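Local coordinates for protein 4-alpha-glucanotransferase (PDB 5B68) that is an amylomaltase, or disproportionating enzyme, of the 4-alpha-glucanotransferase family, with a TIM-barrel-type domain and an N-terminal beta-sandwich domain, at residues W330-E335 with M354-L359; V317-Q322 with L362-L367. One frame throughout, in Å; residues are numbered along the deposited sequence.

Interaction 1: W330-E335 with M354-L359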
loop_
_atom_site.group_PDB
_atom_site.type_symbol
_atom_site.label_atom_id
_atom_site.label_comp_id
_atom_site.label_asym_id
_atom_site.label_seq_id
_atom_site.Cartn_x
_atom_site.Cartn_y
_atom_site.Cartn_z
ATOM N N TRP A 330 7.715 21.089 -1.081
ATOM C CA TRP A 330 7.217 20.834 0.237
ATOM C C TRP A 330 8.384 20.431 1.161
ATOM O O TRP A 330 8.449 20.926 2.297
ATOM C CB TRP A 330 6.102 19.756 0.256
ATOM C CG TRP A 330 5.600 19.402 1.608
ATOM C CD1 TRP A 330 4.543 19.928 2.251
ATOM C CD2 TRP A 330 6.158 18.406 2.494
ATOM N NE1 TRP A 330 4.422 19.357 3.513
ATOM C CE2 TRP A 330 5.407 18.427 3.668
ATOM C CE3 TRP A 330 7.223 17.508 2.381
ATOM C CZ2 TRP A 330 5.690 17.585 4.760
ATOM C CZ3 TRP A 330 7.510 16.652 3.495
ATOM C CH2 TRP A 330 6.750 16.713 4.634
ATOM N N CYS A 331 9.266 19.545 0.700
ATOM C CA CYS A 331 10.444 19.180 1.526
ATOM C C CYS A 331 11.329 20.406 1.853
ATOM O O CYS A 331 11.733 20.572 2.963
ATOM C CB CYS A 331 11.330 18.189 0.853
ATOM S SG CYS A 331 10.442 16.563 0.656
ATOM N N ALA A 332 11.581 21.215 0.851
ATOM C CA ALA A 332 12.364 22.468 1.034
ATOM C C ALA A 332 11.708 23.364 2.059
ATOM O O ALA A 332 12.359 23.849 3.032
ATOM C CB ALA A 332 12.524 23.138 -0.333
ATOM N N ASP A 333 10.392 23.514 1.968
ATOM C CA ASP A 333 9.673 24.327 2.929
ATOM C C ASP A 333 9.730 23.778 4.359
ATOM O O ASP A 333 9.815 24.586 5.299
ATOM C CB ASP A 333 8.227 24.538 2.530
ATOM C CG ASP A 333 8.079 25.451 1.328
ATOM O OD1 ASP A 333 9.044 26.191 1.010
ATOM O OD2 ASP A 333 7.008 25.367 0.696
ATOM N N ARG A 334 9.609 22.463 4.521
ATOM C CA ARG A 334 9.692 21.831 5.828
ATOM C C ARG A 334 11.080 21.960 6.440
ATOM O O ARG A 334 11.232 22.241 7.603
ATOM C CB ARG A 334 9.296 20.357 5.734
ATOM C CG ARG A 334 7.795 20.127 5.836
ATOM C CD ARG A 334 7.348 19.969 7.280
ATOM N NE ARG A 334 8.333 19.164 7.988
ATOM C CZ ARG A 334 8.108 17.985 8.560
ATOM N NH1 ARG A 334 9.111 17.348 9.134
ATOM N NH2 ARG A 334 6.903 17.453 8.572
ATOM N N GLU A 335 12.090 21.750 5.624
ATOM C CA GLU A 335 13.462 21.908 6.049
ATOM C C GLU A 335 13.701 23.359 6.557
ATOM O O GLU A 335 14.296 23.600 7.616
ATOM C CB GLU A 335 14.458 21.587 4.930
ATOM C CG GLU A 335 15.880 21.962 5.331
ATOM C CD GLU A 335 16.980 21.587 4.389
ATOM O OE1 GLU A 335 18.089 22.125 4.569
ATOM O OE2 GLU A 335 16.798 20.788 3.463
ATOM N N MET A 354 15.693 21.444 -5.746
ATOM C CA MET A 354 16.446 20.641 -6.673
ATOM C C MET A 354 17.120 19.447 -5.971
ATOM O O MET A 354 17.206 18.367 -6.543
ATOM C CB MET A 354 17.476 21.473 -7.385
ATOM C CG MET A 354 18.210 20.723 -8.466
ATOM S SD MET A 354 17.227 20.046 -9.814
ATOM C CE MET A 354 16.916 21.524 -10.790
ATOM N N PHE A 355 17.643 19.724 -4.766
ATOM C CA PHE A 355 18.257 18.685 -3.916
ATOM C C PHE A 355 17.242 17.584 -3.612
ATOM O O PHE A 355 17.596 16.398 -3.732
ATOM C CB PHE A 355 18.722 19.286 -2.622
ATOM C CG PHE A 355 19.179 18.257 -1.603
ATOM C CD1 PHE A 355 20.416 17.632 -1.749
ATOM C CD2 PHE A 355 18.387 17.997 -0.500
ATOM C CE1 PHE A 355 20.838 16.702 -0.793
ATOM C CE2 PHE A 355 18.819 17.099 0.451
ATOM C CZ PHE A 355 20.055 16.462 0.276
ATOM N N TYR A 356 16.010 17.952 -3.277
ATOM C CA TYR A 356 15.010 16.889 -2.974
ATOM C C TYR A 356 14.569 16.157 -4.215
ATOM O O TYR A 356 14.272 14.927 -4.172
ATOM C CB TYR A 356 13.880 17.424 -2.113
ATOM C CG TYR A 356 14.326 17.787 -0.739
ATOM C CD1 TYR A 356 14.616 16.787 0.183
ATOM C CD2 TYR A 356 14.509 19.150 -0.339
ATOM C CE1 TYR A 356 15.051 17.077 1.456
ATOM C CE2 TYR A 356 14.927 19.452 0.945
ATOM C CZ TYR A 356 15.201 18.397 1.850
ATOM O OH TYR A 356 15.596 18.638 3.154
ATOM N N MET A 357 14.587 16.822 -5.358
ATOM C CA MET A 357 14.350 16.140 -6.648
ATOM C C MET A 357 15.430 15.120 -6.933
ATOM O O MET A 357 15.185 13.928 -7.331
ATOM C CB MET A 357 14.199 17.153 -7.785
ATOM C CG MET A 357 12.972 18.044 -7.597
ATOM S SD MET A 357 12.982 19.422 -8.829
ATOM C CE MET A 357 12.511 18.497 -10.247
ATOM N N TRP A 358 16.665 15.526 -6.651
ATOM C CA TRP A 358 17.807 14.709 -6.932
ATOM C C TRP A 358 17.794 13.468 -6.049
ATOM O O TRP A 358 18.117 12.380 -6.553
ATOM C CB TRP A 358 19.069 15.575 -6.734
ATOM C CG TRP A 358 20.388 14.904 -6.839
ATOM C CD1 TRP A 358 21.001 14.547 -7.938
ATOM C CD2 TRP A 358 21.247 14.582 -5.746
ATOM N NE1 TRP A 358 22.250 14.008 -7.639
ATOM C CE2 TRP A 358 22.401 14.030 -6.277
ATOM C CE3 TRP A 358 21.149 14.743 -4.363
ATOM C CZ2 TRP A 358 23.471 13.574 -5.479
ATOM C CZ3 TRP A 358 22.242 14.317 -3.552
ATOM C CH2 TRP A 358 23.374 13.724 -4.138
ATOM N N LEU A 359 17.434 13.618 -4.764
ATOM C CA LEU A 359 17.268 12.416 -3.889
ATOM C C LEU A 359 16.293 11.386 -4.475
ATOM O O LEU A 359 16.561 10.205 -4.414
ATOM C CB LEU A 359 16.736 12.780 -2.524
ATOM C CG LEU A 359 17.702 13.616 -1.674
ATOM C CD1 LEU A 359 17.164 13.864 -0.275
ATOM C CD2 LEU A 359 19.079 12.981 -1.626
#
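The ring of Y356 is held between two side chains: C331 lies over one face and F355, its own neighbour in sequence, over the other. On the first face C331 CB stands 3.5 Å from the ring centroid and 13° off the normal, a CH-pi contact in which the slightly polarised methylene hydrogens meet the pi cloud. C331 SG, anti to the carbonyl carbon, lies obliquely to the ring, 4.6 Å from the centroid of the Y356 ring, in a sulfur-aromatic contact. Cysteine suits this place because it is small enough to let the two backbones come close, with C331 CA 6.8 Å from Y356 CA, yet still offers a polarisable atom to the ring. On the opposite face F355 CD2 is 3.8 Å above the ring plane, over its centre. At the rim, near the plane, comes the carboxylate of E335. With CG anti to the backbone N (chi1 171°) and the chain extended beyond it, E335 carries OE2 to the phenol, where Y356 OH donates a very short hydrogen bond of 2.5 Å. Carboxylate and ring stand nearly perpendicular. Tyrosine thus serves both needs at once, an apolar body for the buried interface and a hydroxyl that reaches the partly exposed glutamate at its border. A332 adds a looser touch, its CB 4.5 Å from Y356 CD2. The helices that meet here, 307-338 and 349-376, are consecutive in the chain and both fall between 215-218 and 382-387, adjacent parallel strands of the TIM-barrel-type region; over these short segments their axes approach to 9.3 Å at 122°, well short of antiparallel. P226, from a loop, also touches C331, while helix 286-301 packs against 349-376 through F355 and L359.

Interaction 2: V317-Q322 with L362-L367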
loop_
_atom_site.group_PDB
_atom_site.type_symbol
_atom_site.label_atom_id
_atom_site.label_comp_id
_atom_site.label_asym_id
_atom_site.label_seq_id
_atom_site.Cartn_x
_atom_site.Cartn_y
_atom_site.Cartn_z
ATOM N N VAL A 317 13.642 13.865 -14.322
ATOM C CA VAL A 317 12.840 14.999 -13.834
ATOM C C VAL A 317 11.652 15.265 -14.816
ATOM O O VAL A 317 10.540 15.554 -14.363
ATOM C CB VAL A 317 13.713 16.254 -13.636
ATOM C CG1 VAL A 317 12.875 17.499 -13.435
ATOM C CG2 VAL A 317 14.616 16.050 -12.399
ATOM N N GLN A 318 11.924 15.147 -16.110
ATOM C CA GLN A 318 10.902 15.357 -17.149
ATOM C C GLN A 318 9.848 14.321 -16.979
ATOM O O GLN A 318 8.653 14.661 -17.034
ATOM C CB GLN A 318 11.397 15.213 -18.616
ATOM C CG GLN A 318 11.899 16.481 -19.288
ATOM C CD GLN A 318 10.807 17.528 -19.617
ATOM O OE1 GLN A 318 9.688 17.493 -19.089
ATOM N NE2 GLN A 318 11.155 18.484 -20.494
ATOM N N ARG A 319 10.278 13.072 -16.783
ATOM C CA ARG A 319 9.322 11.983 -16.664
ATOM C C ARG A 319 8.358 12.201 -15.497
ATOM O O ARG A 319 7.146 11.907 -15.636
ATOM C CB ARG A 319 10.054 10.629 -16.559
ATOM C CG ARG A 319 9.159 9.380 -16.595
ATOM C CD ARG A 319 9.945 8.128 -16.278
ATOM N NE ARG A 319 10.327 8.074 -14.840
ATOM C CZ ARG A 319 11.238 7.271 -14.315
ATOM N NH1 ARG A 319 11.442 7.246 -12.989
ATOM N NH2 ARG A 319 11.857 6.379 -15.068
ATOM N N GLU A 320 8.843 12.697 -14.365
ATOM C CA GLU A 320 8.054 12.751 -13.133
ATOM C C GLU A 320 7.176 13.993 -13.007
ATOM O O GLU A 320 6.221 14.031 -12.246
ATOM C CB GLU A 320 8.963 12.606 -11.880
ATOM C CG GLU A 320 9.709 11.284 -11.886
ATOM C CD GLU A 320 8.798 10.093 -11.760
ATOM O OE1 GLU A 320 9.174 9.039 -12.295
ATOM O OE2 GLU A 320 7.733 10.176 -11.097
ATOM N N GLY A 321 7.503 15.039 -13.765
ATOM C CA GLY A 321 6.588 16.147 -13.876
ATOM C C GLY A 321 6.333 16.935 -12.646
ATOM O O GLY A 321 7.156 16.988 -11.681
ATOM N N GLN A 322 5.164 17.540 -12.605
ATOM C CA GLN A 322 4.943 18.520 -11.597
ATOM C C GLN A 322 4.804 17.959 -10.190
ATOM O O GLN A 322 5.122 18.666 -9.208
ATOM C CB GLN A 322 3.701 19.341 -11.935
ATOM C CG GLN A 322 3.417 20.558 -11.050
ATOM C CD GLN A 322 4.505 21.609 -11.174
ATOM O OE1 GLN A 322 4.965 22.181 -10.200
ATOM N NE2 GLN A 322 4.936 21.825 -12.363
ATOM N N LEU A 362 18.056 9.448 -7.219
ATOM C CA LEU A 362 18.967 8.481 -6.639
ATOM C C LEU A 362 18.154 7.265 -6.178
ATOM O O LEU A 362 18.621 6.103 -6.377
ATOM C CB LEU A 362 19.698 9.055 -5.423
ATOM C CG LEU A 362 20.659 10.241 -5.797
ATOM C CD1 LEU A 362 21.225 10.678 -4.484
ATOM C CD2 LEU A 362 21.763 9.943 -6.769
ATOM N N CYS A 363 17.032 7.523 -5.524
ATOM C CA CYS A 363 16.174 6.402 -5.043
ATOM C C CYS A 363 15.740 5.593 -6.275
ATOM O O CYS A 363 15.755 4.339 -6.276
ATOM C CB CYS A 363 14.958 6.907 -4.309
ATOM S SG CYS A 363 15.247 7.574 -2.694
ATOM N N ASP A 364 15.343 6.286 -7.350
ATOM C CA ASP A 364 14.943 5.610 -8.589
ATOM C C ASP A 364 16.035 4.698 -9.126
ATOM O O ASP A 364 15.783 3.528 -9.489
ATOM C CB ASP A 364 14.516 6.635 -9.671
ATOM C CG ASP A 364 14.092 5.971 -10.987
ATOM O OD1 ASP A 364 12.908 5.625 -11.095
ATOM O OD2 ASP A 364 14.886 5.718 -11.870
ATOM N N GLU A 365 17.245 5.220 -9.268
ATOM C CA GLU A 365 18.274 4.397 -9.858
ATOM C C GLU A 365 18.748 3.263 -8.910
ATOM O O GLU A 365 19.147 2.221 -9.420
ATOM C CB GLU A 365 19.451 5.243 -10.397
ATOM C CG GLU A 365 20.340 5.855 -9.352
ATOM C CD GLU A 365 21.502 6.709 -9.971
ATOM O OE1 GLU A 365 22.261 7.375 -9.214
ATOM O OE2 GLU A 365 21.624 6.706 -11.224
ATOM N N GLN A 366 18.751 3.471 -7.593
ATOM C CA GLN A 366 19.203 2.408 -6.690
ATOM C C GLN A 366 18.173 1.297 -6.629
ATOM O O GLN A 366 18.542 0.115 -6.566
ATOM C CB GLN A 366 19.517 2.937 -5.282
ATOM C CG GLN A 366 20.821 3.783 -5.377
ATOM C CD GLN A 366 21.572 3.995 -4.089
ATOM O OE1 GLN A 366 21.243 3.477 -3.017
ATOM N NE2 GLN A 366 22.559 4.898 -4.175
ATOM N N LEU A 367 16.905 1.687 -6.681
ATOM C CA LEU A 367 15.809 0.672 -6.743
ATOM C C LEU A 367 15.800 -0.071 -8.046
ATOM O O LEU A 367 15.564 -1.273 -8.075
ATOM C CB LEU A 367 14.466 1.343 -6.560
ATOM C CG LEU A 367 14.031 1.656 -5.165
ATOM C CD1 LEU A 367 12.747 2.450 -5.185
ATOM C CD2 LEU A 367 13.787 0.316 -4.429
HETATM O O HOH W 1 13.994 4.834 -13.960
#
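R319 and D364 meet across two helices through a salt bridge whose arginine end is also held by the next residue, E320. Passing from V317 towards R319, helix 307-338 comes to the partly solvent-exposed margin of the fold, where the long arginine reaches across to the shorter aspartate. R319 leaves the helix with CG anti to the backbone N and then bends at chi3 (71°), bringing the guanidinium alongside E320, edge to the acid, and out towards the second helix. NH1 of R319 donates to D364 OD1 at 2.9 Å, with an N-H...O angle of 152°. The oxygen lies in the guanidinium plane, but the nitrogen meets the carboxylate from well above its plane, the two flat groups being 59° apart. A water accepts from R319 NH2 at 2.9 Å and also lies close to D364 OD2, but that second approach is implausibly short, so a water bridge between the two side chains is doubtful. E320 follows, and its OE1 takes both R319 NE and R319 NH1, each at 3.0 Å, in a side-on grip that helps to fix the guanidinium's rotation. R319, E320 and D364 therefore make a salt-bridge network between helices 307-338 and 349-376, which in the TIM-barrel-type region both follow strand 215-218 and precede its sheet neighbour 382-387. It extends beyond them, as E320 OE2 pairs with R241 and D364 OD1 also accepts from H453, while R452 of helix 441-452 touches both acids. Two acids only 5.2 Å apart, measured from E320 OE1 to D364 OD1, probably tolerate each other because R319 lies between them.

Overall arrangement
Interactions 1 and 2 join the same two helices, 307-338 and 349-376, at places whose centres are about 13 Å apart, and interaction 1 is nested along the chain inside the loop that interaction 2 closes. The first is a buried contact, built on an aromatic ring with a single hydrogen bond at its rim; the second lies at the surface, relying on charge, perhaps with help from a water, and burying about a third as much area. That contrast follows the splay of the helices: close together they pack directly, whereas farther along, a charged pair spans a wider gap. Between the two, M357 packs on V317, linking both contacts.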